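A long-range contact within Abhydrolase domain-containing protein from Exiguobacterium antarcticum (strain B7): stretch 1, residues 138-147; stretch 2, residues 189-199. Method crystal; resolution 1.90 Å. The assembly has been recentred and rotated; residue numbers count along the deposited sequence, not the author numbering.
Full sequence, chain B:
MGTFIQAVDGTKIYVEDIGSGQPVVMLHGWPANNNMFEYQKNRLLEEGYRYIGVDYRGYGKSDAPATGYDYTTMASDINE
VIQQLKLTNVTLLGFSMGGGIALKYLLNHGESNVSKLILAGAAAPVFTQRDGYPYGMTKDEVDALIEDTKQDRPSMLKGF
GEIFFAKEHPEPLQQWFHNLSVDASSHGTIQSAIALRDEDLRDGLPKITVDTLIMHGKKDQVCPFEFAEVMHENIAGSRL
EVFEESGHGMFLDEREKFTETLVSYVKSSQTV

Stretch 1 (138-147) TKDEVDALIE
Stretch 2 (189-199) TIQSAIALRDE

The contact centres on Ile-146, whose side chain lies among three apolar residues of the other helix. Its CG1 comes 3.4 Å from Ala-193 CB, its CG2 lies 4.1 Å from Ile-190 CG2, and its CD1 lies 4.0 Å from Ile-194 CG1. The CA-to-CB bond of Ile-146 points sideways, but chi1 at -67° (m) and chi2 at 155° (t) bring the end of the chain nearer to its partners. Ile-146 is buried, and stretch 2 covers 94 Å² of it. Ala-193, also buried, points its CA-to-CB bond toward stretch 1; its single methyl lets the branched isoleucine come this close. Ile-190 (chi1 -72°, chi2 162°) and Ile-194 (chi1 -73°, chi2 178°) both adopt mt and point sideways.

These side chains meet between two nearly antiparallel helices. Residues 139-147 and 189-198 are helical, the first helix continuing later in the chain and the second beginning earlier. Their axes approach to 9.5 Å, with 176° between their N-to-C directions. The register is fixed near both ends: the CA atoms of Ile-146 and Ile-190 are 5.8 Å apart, and so are those of Lys-139 and Arg-197. Phi/psi values stay close to -60/-40 through most of both helices, reaching -106/-24 at Asp-198; Glu-199, at -74/145, is the first residue to leave helical geometry. Backbone bonds support the facing segments, with Ile-146 N to Val-142 O at 2.9 Å and Arg-197 N to Ala-193 O at 2.8 Å.

One turn before Ile-146, buried Val-142 (chi1 -63°, m) points toward stretch 2. Its CG2 is 3.1 Å from Arg-197 CB, a tight contact that packs valine against the aliphatic base of the arginine. Arg-197 thus links the apolar and polar parts of the interface, and 94 Å² of it is covered. Its CA-to-CB bond points toward stretch 1, and chi1 at 87° (p), with chi2 at 132° and chi3 at 110° both between wells, carries the guanidinium to Asp-143.

There a salt bridge forms with two hydrogen bonds to one carboxylate oxygen. Arg-197 NE donates to Asp-143 OD1 at 3.0 Å (145° at the hydrogen), and Arg-197 NH2 donates to Asp-143 OD1 at 2.8 Å (151°). The oxygen sits at the guanidinium edge, near its plane, as this paired donation requires. Asp-143 starts sideways, but chi1 at -72° (m) brings its carboxylate nearer. Within stretch 2, Arg-197 NH1 also bridges to Asp-198 OD2 at 3.2 Å, so the cation is shared by two acids.

At the outer edge, exposed Lys-139 extends with chi2 to chi4 all t, after chi1 at -93°. Its CG lies 4.1 Å from Arg-197 CD, while Lys-139 NZ makes a long salt bridge of 3.9 Å to Asp-198 OD1. Just before this helix, Thr-138 (chi1 57°, p) provides the N-cap: Glu-141 N donates to Thr-138 OG1 at 3.2 Å. Altogether the contact buries 411 Å², summed over both sides.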

# COMPACT_ATOMS: atom_id res chain seq x y z
N THR B 138 16.03 4.72 -25.83
CA THR B 138 17.15 4.48 -24.93
C THR B 138 17.09 5.70 -24.08
O THR B 138 16.36 6.64 -24.41
CB THR B 138 18.48 4.42 -25.67
OG1 THR B 138 18.66 5.65 -26.41
CG2 THR B 138 18.45 3.28 -26.66
N LYS B 139 17.85 5.69 -23.00
CA LYS B 139 18.04 6.89 -22.20
C LYS B 139 18.58 8.09 -22.95
O LYS B 139 18.22 9.26 -22.64
CB LYS B 139 19.00 6.62 -21.05
CG LYS B 139 18.28 6.24 -19.82
CD LYS B 139 19.26 6.07 -18.70
CE LYS B 139 18.53 5.73 -17.42
NZ LYS B 139 19.54 5.38 -16.39
N ASP B 140 19.45 7.85 -23.92
CA ASP B 140 20.02 8.96 -24.67
C ASP B 140 18.97 9.59 -25.62
O ASP B 140 18.97 10.83 -25.80
CB ASP B 140 21.37 8.56 -25.33
CG ASP B 140 22.44 8.04 -24.29
OD1 ASP B 140 22.35 8.33 -23.07
OD2 ASP B 140 23.37 7.32 -24.71
N GLU B 141 18.03 8.79 -26.17
CA GLU B 141 16.91 9.39 -26.91
C GLU B 141 16.03 10.35 -26.07
O GLU B 141 15.52 11.30 -26.60
CB GLU B 141 16.05 8.36 -27.65
CG GLU B 141 16.75 7.81 -28.89
CD GLU B 141 16.25 6.47 -29.40
OE1 GLU B 141 16.50 6.15 -30.58
OE2 GLU B 141 15.65 5.70 -28.64
N VAL B 142 15.86 10.10 -24.79
CA VAL B 142 15.01 11.00 -23.99
C VAL B 142 15.78 12.26 -23.59
O VAL B 142 15.22 13.37 -23.54
CB VAL B 142 14.37 10.29 -22.75
CG1 VAL B 142 13.42 9.16 -23.16
CG2 VAL B 142 15.42 9.69 -21.86
N ASP B 143 17.07 12.10 -23.29
CA ASP B 143 17.96 13.26 -23.17
C ASP B 143 17.93 14.17 -24.40
O ASP B 143 17.89 15.37 -24.23
CB ASP B 143 19.41 12.83 -22.87
CG ASP B 143 19.59 12.31 -21.44
OD1 ASP B 143 18.95 12.83 -20.49
OD2 ASP B 143 20.42 11.39 -21.26
N ALA B 144 17.84 13.58 -25.59
CA ALA B 144 17.66 14.33 -26.83
C ALA B 144 16.38 15.17 -26.83
O ALA B 144 16.42 16.33 -27.22
CB ALA B 144 17.66 13.40 -28.05
N LEU B 145 15.26 14.60 -26.38
CA LEU B 145 14.04 15.38 -26.21
C LEU B 145 14.14 16.50 -25.19
O LEU B 145 13.62 17.62 -25.41
CB LEU B 145 12.87 14.48 -25.82
CG LEU B 145 12.24 13.61 -26.88
CD1 LEU B 145 11.13 12.79 -26.26
CD2 LEU B 145 11.71 14.39 -28.05
N ILE B 146 14.79 16.20 -24.07
CA ILE B 146 15.00 17.20 -23.04
C ILE B 146 15.85 18.39 -23.56
O ILE B 146 15.52 19.56 -23.34
CB ILE B 146 15.63 16.56 -21.81
CG1 ILE B 146 14.63 15.58 -21.14
CG2 ILE B 146 16.07 17.61 -20.81
CD1 ILE B 146 15.33 14.51 -20.35
N GLU B 147 16.86 18.06 -24.33
CA GLU B 147 17.78 19.05 -24.91
C GLU B 147 17.02 19.94 -25.85
O GLU B 147 17.17 21.15 -25.76
CB GLU B 147 18.98 18.39 -25.63
CG GLU B 147 19.09 18.53 -27.17
CD GLU B 147 19.72 17.29 -27.78
OE1 GLU B 147 19.10 16.75 -28.72
OE2 GLU B 147 20.80 16.84 -27.28
N THR B 189 7.59 19.89 -17.99
CA THR B 189 7.84 19.06 -19.14
C THR B 189 9.24 18.45 -19.02
O THR B 189 9.38 17.26 -19.19
CB THR B 189 7.66 19.84 -20.45
OG1 THR B 189 6.30 20.26 -20.55
CG2 THR B 189 8.07 19.03 -21.66
N ILE B 190 10.24 19.26 -18.69
CA ILE B 190 11.61 18.70 -18.54
C ILE B 190 11.73 17.68 -17.39
O ILE B 190 12.21 16.58 -17.60
CB ILE B 190 12.62 19.84 -18.40
CG1 ILE B 190 12.76 20.51 -19.79
CG2 ILE B 190 13.92 19.36 -17.79
CD1 ILE B 190 13.36 21.88 -19.70
N GLN B 191 11.34 18.08 -16.19
CA GLN B 191 11.42 17.20 -15.01
C GLN B 191 10.64 15.88 -15.18
O GLN B 191 11.15 14.81 -14.79
CB GLN B 191 10.96 17.95 -13.74
CG GLN B 191 11.76 19.22 -13.35
CD GLN B 191 13.24 19.02 -13.11
OE1 GLN B 191 14.04 18.84 -14.04
NE2 GLN B 191 13.62 19.06 -11.87
N SER B 192 9.48 15.89 -15.86
CA SER B 192 8.75 14.64 -16.12
C SER B 192 9.42 13.77 -17.14
O SER B 192 9.32 12.55 -17.03
CB SER B 192 7.33 14.88 -16.63
OG SER B 192 6.53 15.62 -15.74
N ALA B 193 10.04 14.36 -18.17
CA ALA B 193 10.95 13.62 -19.09
C ALA B 193 12.08 12.90 -18.37
O ALA B 193 12.40 11.79 -18.73
CB ALA B 193 11.55 14.54 -20.16
N ILE B 194 12.64 13.51 -17.32
CA ILE B 194 13.68 12.88 -16.49
C ILE B 194 13.12 11.65 -15.72
O ILE B 194 13.77 10.62 -15.65
CB ILE B 194 14.33 13.93 -15.55
CG1 ILE B 194 15.22 14.84 -16.38
CG2 ILE B 194 15.07 13.30 -14.33
CD1 ILE B 194 15.88 15.96 -15.59
N ALA B 195 11.92 11.78 -15.17
CA ALA B 195 11.22 10.66 -14.55
C ALA B 195 10.90 9.59 -15.60
O ALA B 195 11.11 8.38 -15.36
CB ALA B 195 9.97 11.16 -13.87
N LEU B 196 10.43 10.00 -16.77
CA LEU B 196 10.25 9.03 -17.87
C LEU B 196 11.54 8.30 -18.16
O LEU B 196 11.55 7.07 -18.34
CB LEU B 196 9.68 9.62 -19.17
CG LEU B 196 8.17 9.85 -19.17
CD1 LEU B 196 7.81 10.95 -20.16
CD2 LEU B 196 7.37 8.59 -19.43
N ARG B 197 12.66 9.02 -18.13
CA ARG B 197 13.87 8.36 -18.49
C ARG B 197 14.24 7.30 -17.45
O ARG B 197 14.68 6.22 -17.82
CB ARG B 197 15.00 9.37 -18.76
CG ARG B 197 15.87 9.89 -17.66
CD ARG B 197 17.36 9.82 -18.07
NE ARG B 197 17.92 11.13 -18.28
CZ ARG B 197 18.26 12.00 -17.32
NH1 ARG B 197 18.12 11.73 -16.03
NH2 ARG B 197 18.75 13.16 -17.70
N ASP B 198 14.01 7.61 -16.18
CA ASP B 198 14.69 6.91 -15.08
C ASP B 198 13.82 5.93 -14.31
O ASP B 198 14.37 5.02 -13.70
CB ASP B 198 15.24 7.90 -14.07
CG ASP B 198 16.44 8.68 -14.56
OD1 ASP B 198 17.09 8.35 -15.59
OD2 ASP B 198 16.74 9.69 -13.91
N GLU B 199 12.50 6.09 -14.31
CA GLU B 199 11.62 5.31 -13.46
C GLU B 199 11.49 3.88 -13.98
O GLU B 199 11.50 3.65 -15.17
CB GLU B 199 10.24 5.95 -13.34
CG GLU B 199 10.19 7.27 -12.62
CD GLU B 199 9.93 7.17 -11.12
OE1 GLU B 199 9.74 6.06 -10.59
OE2 GLU B 199 9.91 8.21 -10.47